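PDB 3TXA: cell wall surface anchor family protein from Streptococcus agalactiae serogroup V, which forms the adhesive tip of the bacterium's surface pili and probably mediates attachment to host cells through its metal-binding von Willebrand factor A domain. Local coordinates for residues A[155-160]-A[623-628]. Sequence-based numbering, arbitrary orientation.
Sequences KIELTV and KVVLTY
I156 and Y628 sit opposite each other as a cross-strand pair, their side chains rising side by side on one face of the sheet, and show how regular backbone pairing can carry two differently shaped faces. The phenol ring sets one face against the isoleucine, whose CB makes a CH-pi contact 3.8 Å from the centroid of the Y628 ring. CG2 reaches on to OH of Y628. With CG of Y628 between its own backbone N and carbonyl carbon (chi1 61°), the ring leans over its neighbour; F558 meets it from outside the pair. On this same face CB of L158 lies 4.1 Å from CB of L626. CG2 of V624 comes up to CB of V160. V548 covers L158 and V160, L616 and L618 cover V624, and I613 covers L626.

The other face is filled differently. E157, extended toward K142 and its salt bridge, lays CG and CD obliquely across CG1 of V625. CG1 of V625 also lies 3.8 Å from CG2 of T159 and thus fills the dip between glutamate and threonine. The long chain of K623 passes CB of T159 with its CE.

Beneath both reliefs, the hydrogen-bonded pairs I156-Y628, L158-L626 and V160-V624 alternate with the non-hydrogen-bonded pairs E157-T627 and T159-V625, the pattern of regular antiparallel sheet; here it unites segments 463 residues apart in sequence in the Ig-like part of the pilin, whose buried face packs as in a β-sandwich.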
loop_
_atom_site.group_PDB
_atom_site.type_symbol
_atom_site.label_atom_id
_atom_site.label_comp_id
_atom_site.label_asym_id
_atom_site.label_seq_id
_atom_site.Cartn_x
_atom_site.Cartn_y
_atom_site.Cartn_z
ATOM N N LYS A 155 -30.999 -8.573 30.183
ATOM C CA LYS A 155 -29.906 -9.283 29.550
ATOM C C LYS A 155 -28.805 -8.287 29.218
ATOM O O LYS A 155 -28.967 -7.452 28.320
ATOM C CB LYS A 155 -30.393 -9.940 28.268
ATOM C CG LYS A 155 -29.401 -10.821 27.577
ATOM C CD LYS A 155 -30.066 -11.563 26.434
ATOM C CE LYS A 155 -29.735 -13.050 26.472
ATOM N NZ LYS A 155 -30.160 -13.719 27.757
ATOM N N ILE A 156 -27.684 -8.392 29.938
ATOM C CA ILE A 156 -26.514 -7.546 29.724
ATOM C C ILE A 156 -25.665 -8.069 28.578
ATOM O O ILE A 156 -25.425 -9.265 28.472
ATOM C CB ILE A 156 -25.639 -7.446 31.006
ATOM C CG1 ILE A 156 -26.479 -7.049 32.231
ATOM C CG2 ILE A 156 -24.470 -6.488 30.810
ATOM C CD1 ILE A 156 -27.218 -5.719 32.142
ATOM N N GLU A 157 -25.233 -7.166 27.712
ATOM C CA GLU A 157 -24.230 -7.483 26.710
ATOM C C GLU A 157 -22.951 -6.664 26.969
ATOM O O GLU A 157 -23.011 -5.450 27.237
ATOM C CB GLU A 157 -24.761 -7.262 25.282
ATOM C CG GLU A 157 -23.673 -7.221 24.204
ATOM C CD GLU A 157 -24.193 -7.127 22.775
ATOM O OE1 GLU A 157 -24.573 -8.183 22.216
ATOM O OE2 GLU A 157 -24.181 -6.015 22.181
ATOM N N LEU A 158 -21.809 -7.349 26.883
ATOM C CA LEU A 158 -20.503 -6.757 27.077
ATOM C C LEU A 158 -19.663 -7.137 25.866
ATOM O O LEU A 158 -19.688 -8.294 25.439
ATOM C CB LEU A 158 -19.879 -7.335 28.342
ATOM C CG LEU A 158 -18.959 -6.452 29.163
ATOM C CD1 LEU A 158 -19.556 -6.214 30.543
ATOM C CD2 LEU A 158 -17.654 -7.130 29.317
ATOM N N THR A 159 -18.928 -6.177 25.304
ATOM C CA THR A 159 -18.139 -6.404 24.075
ATOM C C THR A 159 -16.783 -5.721 24.180
ATOM O O THR A 159 -16.655 -4.670 24.824
ATOM C CB THR A 159 -18.816 -5.827 22.806
ATOM O OG1 THR A 159 -18.794 -4.397 22.866
ATOM C CG2 THR A 159 -20.283 -6.305 22.651
ATOM N N VAL A 160 -15.781 -6.321 23.539
ATOM C CA VAL A 160 -14.409 -5.830 23.546
ATOM C C VAL A 160 -13.833 -6.066 22.156
ATOM O O VAL A 160 -13.835 -7.199 21.664
ATOM C CB VAL A 160 -13.532 -6.573 24.611
ATOM C CG1 VAL A 160 -12.098 -6.029 24.643
ATOM C CG2 VAL A 160 -14.162 -6.490 26.006
ATOM N N LYS A 623 -13.337 -9.288 17.946
ATOM C CA LYS A 623 -14.357 -8.782 18.879
ATOM C C LYS A 623 -14.973 -9.973 19.595
ATOM O O LYS A 623 -15.161 -11.040 19.000
ATOM C CB LYS A 623 -15.442 -8.000 18.132
ATOM C CG LYS A 623 -16.348 -7.186 19.005
ATOM C CD LYS A 623 -17.649 -6.838 18.287
ATOM C CE LYS A 623 -18.428 -5.661 18.966
ATOM N NZ LYS A 623 -19.904 -5.582 18.565
ATOM N N VAL A 624 -15.272 -9.788 20.879
ATOM C CA VAL A 624 -15.883 -10.842 21.679
ATOM C C VAL A 624 -17.123 -10.280 22.363
ATOM O O VAL A 624 -17.154 -9.096 22.749
ATOM C CB VAL A 624 -14.912 -11.390 22.732
ATOM C CG1 VAL A 624 -13.748 -12.116 22.065
ATOM C CG2 VAL A 624 -14.433 -10.256 23.649
ATOM N N VAL A 625 -18.152 -11.107 22.504
ATOM C CA VAL A 625 -19.384 -10.590 23.036
ATOM C C VAL A 625 -19.810 -11.498 24.141
ATOM O O VAL A 625 -19.920 -12.711 23.928
ATOM C CB VAL A 625 -20.504 -10.535 21.951
ATOM C CG1 VAL A 625 -21.783 -9.832 22.504
ATOM C CG2 VAL A 625 -20.005 -9.864 20.671
ATOM N N LEU A 626 -20.027 -10.918 25.321
ATOM C CA LEU A 626 -20.476 -11.659 26.495
ATOM C C LEU A 626 -21.884 -11.224 26.789
ATOM O O LEU A 626 -22.129 -10.016 26.935
ATOM C CB LEU A 626 -19.613 -11.357 27.724
ATOM C CG LEU A 626 -20.032 -12.062 29.013
ATOM C CD1 LEU A 626 -19.639 -13.515 28.983
ATOM C CD2 LEU A 626 -19.440 -11.398 30.216
ATOM N N THR A 627 -22.813 -12.184 26.855
ATOM C CA THR A 627 -24.156 -11.919 27.399
ATOM C C THR A 627 -24.397 -12.785 28.632
ATOM O O THR A 627 -23.933 -13.950 28.700
ATOM C CB THR A 627 -25.321 -12.135 26.351
ATOM O OG1 THR A 627 -25.382 -13.508 25.963
ATOM C CG2 THR A 627 -25.108 -11.343 25.100
ATOM N N TYR A 628 -25.128 -12.210 29.584
ATOM C CA TYR A 628 -25.596 -12.920 30.765
ATOM C C TYR A 628 -26.911 -12.318 31.272
ATOM O O TYR A 628 -27.339 -11.303 30.745
ATOM C CB TYR A 628 -24.533 -12.878 31.837
ATOM C CG TYR A 628 -24.157 -11.496 32.304
ATOM C CD1 TYR A 628 -24.772 -10.918 33.400
ATOM C CD2 TYR A 628 -23.157 -10.780 31.671
ATOM C CE1 TYR A 628 -24.402 -9.657 33.849
ATOM C CE2 TYR A 628 -22.778 -9.534 32.104
ATOM C CZ TYR A 628 -23.401 -8.969 33.195
ATOM O OH TYR A 628 -23.027 -7.713 33.618
#